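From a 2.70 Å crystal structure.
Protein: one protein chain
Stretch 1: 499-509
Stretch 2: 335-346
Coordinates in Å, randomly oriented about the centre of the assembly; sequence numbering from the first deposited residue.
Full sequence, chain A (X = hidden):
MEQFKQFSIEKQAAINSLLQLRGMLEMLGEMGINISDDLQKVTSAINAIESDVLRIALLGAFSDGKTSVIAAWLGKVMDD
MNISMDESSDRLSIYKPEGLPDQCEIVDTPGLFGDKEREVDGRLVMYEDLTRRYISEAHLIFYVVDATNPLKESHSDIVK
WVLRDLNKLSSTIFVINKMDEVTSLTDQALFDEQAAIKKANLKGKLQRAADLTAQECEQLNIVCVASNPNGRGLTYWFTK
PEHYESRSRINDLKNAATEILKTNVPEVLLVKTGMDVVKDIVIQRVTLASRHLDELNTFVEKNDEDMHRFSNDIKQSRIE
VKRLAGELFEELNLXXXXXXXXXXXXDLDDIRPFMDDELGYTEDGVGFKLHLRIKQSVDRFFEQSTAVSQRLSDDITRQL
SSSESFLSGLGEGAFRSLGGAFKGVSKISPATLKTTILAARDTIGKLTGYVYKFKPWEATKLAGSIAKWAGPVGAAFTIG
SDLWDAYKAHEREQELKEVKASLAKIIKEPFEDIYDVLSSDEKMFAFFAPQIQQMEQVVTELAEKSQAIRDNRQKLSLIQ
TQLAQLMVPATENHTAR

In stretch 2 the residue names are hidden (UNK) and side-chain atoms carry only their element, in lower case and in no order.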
# COMPACT_ATOMS: atom_id res chain seq x y z
N VAL A 499 -61.58 -16.17 49.67
CA VAL A 499 -60.72 -15.00 49.88
C VAL A 499 -59.32 -15.29 49.37
O VAL A 499 -58.67 -14.43 48.79
CB VAL A 499 -60.66 -14.62 51.38
CG1 VAL A 499 -59.57 -13.59 51.65
CG2 VAL A 499 -62.02 -14.12 51.84
N LYS A 500 -58.86 -16.52 49.58
CA LYS A 500 -57.60 -16.96 49.03
C LYS A 500 -57.67 -17.05 47.52
O LYS A 500 -56.76 -16.64 46.82
CB LYS A 500 -57.20 -18.28 49.64
CG LYS A 500 -56.84 -18.12 51.10
CD LYS A 500 -56.58 -19.47 51.71
CE LYS A 500 -55.63 -19.39 52.89
NZ LYS A 500 -55.30 -20.76 53.38
N ALA A 501 -58.76 -17.56 47.00
CA ALA A 501 -58.96 -17.53 45.57
C ALA A 501 -58.76 -16.10 45.08
O ALA A 501 -58.16 -15.87 44.02
CB ALA A 501 -60.36 -18.02 45.25
N SER A 502 -59.24 -15.15 45.88
CA SER A 502 -59.18 -13.72 45.54
C SER A 502 -57.76 -13.16 45.52
O SER A 502 -57.41 -12.35 44.66
CB SER A 502 -60.03 -12.90 46.50
OG SER A 502 -60.16 -11.57 46.07
N LEU A 503 -56.94 -13.61 46.44
CA LEU A 503 -55.61 -13.05 46.54
C LEU A 503 -54.70 -13.66 45.51
O LEU A 503 -53.89 -12.97 44.93
CB LEU A 503 -55.04 -13.23 47.94
CG LEU A 503 -55.76 -12.42 49.02
CD1 LEU A 503 -55.13 -12.72 50.37
CD2 LEU A 503 -55.73 -10.93 48.72
N ALA A 504 -54.83 -14.95 45.28
CA ALA A 504 -54.11 -15.61 44.19
C ALA A 504 -54.30 -14.90 42.86
O ALA A 504 -53.36 -14.65 42.16
CB ALA A 504 -54.55 -17.05 44.08
N LYS A 505 -55.53 -14.56 42.51
CA LYS A 505 -55.80 -13.96 41.22
C LYS A 505 -55.03 -12.66 41.19
O LYS A 505 -54.39 -12.32 40.20
CB LYS A 505 -57.31 -13.72 41.00
CG LYS A 505 -57.86 -14.22 39.66
CD LYS A 505 -58.24 -15.71 39.70
CE LYS A 505 -58.22 -16.42 38.33
NZ LYS A 505 -59.44 -16.21 37.50
N ILE A 506 -55.06 -11.93 42.30
CA ILE A 506 -54.30 -10.69 42.44
C ILE A 506 -52.77 -10.91 42.33
O ILE A 506 -52.07 -10.15 41.69
CB ILE A 506 -54.64 -9.99 43.76
CG1 ILE A 506 -56.08 -9.45 43.68
CG2 ILE A 506 -53.63 -8.89 44.06
CD1 ILE A 506 -56.66 -8.87 44.96
N ILE A 507 -52.28 -11.95 42.98
CA ILE A 507 -50.86 -12.24 43.01
C ILE A 507 -50.35 -12.65 41.64
O ILE A 507 -49.32 -12.18 41.19
CB ILE A 507 -50.58 -13.34 44.04
CG1 ILE A 507 -50.57 -12.73 45.43
CG2 ILE A 507 -49.25 -14.02 43.77
CD1 ILE A 507 -50.51 -13.72 46.56
N LYS A 508 -51.10 -13.52 40.97
CA LYS A 508 -50.69 -14.06 39.70
C LYS A 508 -50.73 -13.02 38.60
O LYS A 508 -49.84 -12.98 37.78
CB LYS A 508 -51.59 -15.22 39.31
CG LYS A 508 -51.32 -16.47 40.11
CD LYS A 508 -52.20 -17.65 39.70
CE LYS A 508 -51.58 -18.94 40.23
NZ LYS A 508 -52.56 -20.05 40.48
N GLU A 509 -51.76 -12.20 38.56
CA GLU A 509 -51.99 -11.35 37.40
C GLU A 509 -50.72 -10.67 36.91
O GLU A 509 -50.33 -10.85 35.76
CB GLU A 509 -53.11 -10.34 37.67
CG GLU A 509 -53.22 -9.19 36.68
CD GLU A 509 -54.52 -8.38 36.84
OE1 GLU A 509 -55.00 -8.20 38.00
OE2 GLU A 509 -55.05 -7.91 35.79
N UNK A 335 -40.39 -15.48 43.20
CA UNK A 335 -41.14 -14.51 43.93
C UNK A 335 -42.55 -14.94 44.03
O UNK A 335 -43.13 -14.87 45.08
c UNK A 335 -41.21 -12.05 44.19
c UNK A 335 -41.03 -13.19 43.21
se UNK A 335 -41.19 -10.44 43.09
c UNK A 335 -39.24 -10.41 42.78
N UNK A 336 -43.09 -15.45 42.92
CA UNK A 336 -44.48 -15.90 42.84
C UNK A 336 -44.69 -17.21 43.56
O UNK A 336 -45.70 -17.38 44.19
c UNK A 336 -46.79 -16.48 39.70
c UNK A 336 -44.91 -16.04 41.38
c UNK A 336 -46.42 -16.16 41.15
o UNK A 336 -45.90 -16.79 38.88
o UNK A 336 -47.99 -16.41 39.36
N UNK A 337 -43.75 -18.14 43.47
CA UNK A 337 -43.88 -19.40 44.20
C UNK A 337 -43.87 -19.12 45.71
O UNK A 337 -44.62 -19.75 46.48
n UNK A 337 -39.66 -24.04 45.59
c UNK A 337 -40.80 -23.10 45.83
c UNK A 337 -41.24 -22.33 44.58
c UNK A 337 -42.53 -21.52 44.82
c UNK A 337 -42.76 -20.39 43.81
N UNK A 338 -43.01 -18.18 46.11
CA UNK A 338 -42.81 -17.84 47.50
C UNK A 338 -44.09 -17.27 48.08
O UNK A 338 -44.60 -17.80 49.07
n UNK A 338 -40.50 -18.01 50.13
c UNK A 338 -41.55 -16.13 48.99
c UNK A 338 -41.64 -16.86 47.64
c UNK A 338 -41.44 -17.07 50.19
o UNK A 338 -42.20 -16.94 51.16
N UNK A 339 -44.61 -16.20 47.48
CA UNK A 339 -45.90 -15.62 47.86
C UNK A 339 -47.04 -16.65 47.89
O UNK A 339 -47.90 -16.62 48.78
c UNK A 339 -45.92 -12.23 45.92
c UNK A 339 -46.28 -14.47 46.92
c UNK A 339 -45.90 -12.44 48.36
c UNK A 339 -45.56 -13.13 47.07
N UNK A 340 -47.06 -17.57 46.93
CA UNK A 340 -48.14 -18.55 46.92
C UNK A 340 -48.01 -19.52 48.10
O UNK A 340 -49.00 -19.88 48.70
c UNK A 340 -48.28 -19.25 45.55
se UNK A 340 -50.57 -17.60 44.78
c UNK A 340 -51.72 -19.11 44.22
c UNK A 340 -48.82 -18.41 44.39
N UNK A 341 -46.81 -19.94 48.45
CA UNK A 341 -46.67 -20.88 49.56
C UNK A 341 -46.89 -20.22 50.93
O UNK A 341 -47.12 -20.89 51.93
o UNK A 341 -44.34 -20.56 49.92
c UNK A 341 -45.29 -21.52 49.53
N UNK A 342 -46.80 -18.90 50.96
CA UNK A 342 -47.12 -18.16 52.14
C UNK A 342 -48.61 -18.08 52.29
O UNK A 342 -49.13 -18.01 53.41
n UNK A 342 -43.69 -14.78 51.91
c UNK A 342 -44.76 -15.17 52.59
o UNK A 342 -45.42 -14.41 53.30
c UNK A 342 -46.58 -16.75 52.07
c UNK A 342 -45.14 -16.62 52.46
N UNK A 343 -49.31 -18.05 51.17
CA UNK A 343 -50.75 -17.86 51.19
C UNK A 343 -51.46 -19.10 51.63
O UNK A 343 -52.33 -19.03 52.48
c UNK A 343 -53.15 -16.75 48.34
c UNK A 343 -52.80 -17.30 49.71
c UNK A 343 -53.39 -16.40 50.78
c UNK A 343 -51.28 -17.47 49.82
N UNK A 344 -51.10 -20.25 51.06
CA UNK A 344 -51.95 -21.43 51.20
C UNK A 344 -52.17 -21.92 52.64
O UNK A 344 -53.21 -22.50 52.92
c UNK A 344 -50.24 -23.32 50.60
c UNK A 344 -51.53 -22.56 50.26
n UNK A 344 -49.26 -23.33 46.19
c UNK A 344 -49.04 -23.70 47.44
c UNK A 344 -50.02 -24.49 49.62
n UNK A 344 -47.79 -23.69 47.92
n UNK A 344 -50.08 -24.07 48.20
N UNK A 345 -51.22 -21.65 53.57
CA UNK A 345 -51.45 -22.12 54.93
C UNK A 345 -52.17 -21.14 55.86
O UNK A 345 -52.41 -21.45 57.00
c UNK A 345 -49.85 -21.14 53.40
c UNK A 345 -50.02 -22.38 55.46
c UNK A 345 -49.06 -21.95 54.38
N UNK A 346 -52.55 -19.97 55.38
CA UNK A 346 -52.99 -18.91 56.27
C UNK A 346 -54.42 -19.07 56.78
O UNK A 346 -55.31 -19.34 55.99
c UNK A 346 -52.88 -17.56 55.55
c UNK A 346 -51.65 -15.67 54.53
c UNK A 346 -51.52 -17.09 55.03
c UNK A 346 -50.42 -17.17 56.09

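Position 335 has four side-chain atoms in an unbranched chain: two carbons, a selenium and a last carbon. It does not reach stretch 1. This is selenomethionine, Met335.

Position 336 has three carbons, the third carrying two oxygens. One of these oxygens lies 3.4 Å from Lys508 CG. A carboxylate of this length is Glu336. The oxygen near Lys508 CG is OE2; OE1 is hydrogen-bonded elsewhere in the structure.

Position 337 has four carbons in a row ending in nitrogen, with no contact to stretch 1. It is Lys337, extended and exposed.

Position 338 has three carbons, the third carrying one oxygen and one nitrogen. This amide is Gln338, also out of reach of stretch 1.

Position 339 has four carbons, forked at the second. Its CB lies 4.3 Å from Ile507 CD1. The fork at the second carbon gives Leu339.

Position 340 repeats the pattern of two carbons, selenium and carbon. The selenium lies 3.9 Å from Ile507 CG2, and the terminal carbon 3.5 Å from Ala504 CB. This is selenomethionine, Met340. Its CA-to-CB bond points sideways, but the bent chain brings its end nearer to stretch 1.

Position 341 has one carbon and one oxygen. It is Ser341. Its OG donates a hydrogen bond to Gln338 O at 2.9 Å, within its own helix.

Position 342 has three carbons, the third carrying oxygen and nitrogen. It is Gln342, whose NE2 donates to Gln338 OE1 at 2.7 Å, one turn back.

Position 343 has four carbons, forked at the second. One branch end lies 4.0 Å from Leu503 CB. This is Leu343, and that atom is CD2. The side chain sits as a knob among Lys500, Leu503, Ala504 and Ile507.

Position 344 has three carbons, a nitrogen, then a carbon carrying two more nitrogens. This guanidinium is Arg344. Its CA-to-CB bond points away, but its backbone O accepts from Lys500 NZ at 2.8 Å.

Position 345 has three carbons closing a ring onto the backbone nitrogen: Pro345.

Position 346 has four carbons, forked at the second. Its CB lies 4.2 Å from Lys500 CE. It is Leu346, which ends a type I turn begun at Leu343.

The two helices run nearly antiparallel, at 170°, with axes 10.4 Å apart at closest approach. Leu343, Met340 and Ile507 form much of the apolar packing. At the turn, Lys500 NZ bonds to Arg344 O and, weakly, to Leu346 O at 3.0 Å. These backbone carbonyls anchor the lysine.

Stretch 2, residues 335-346: MEKQLMSQLRPL
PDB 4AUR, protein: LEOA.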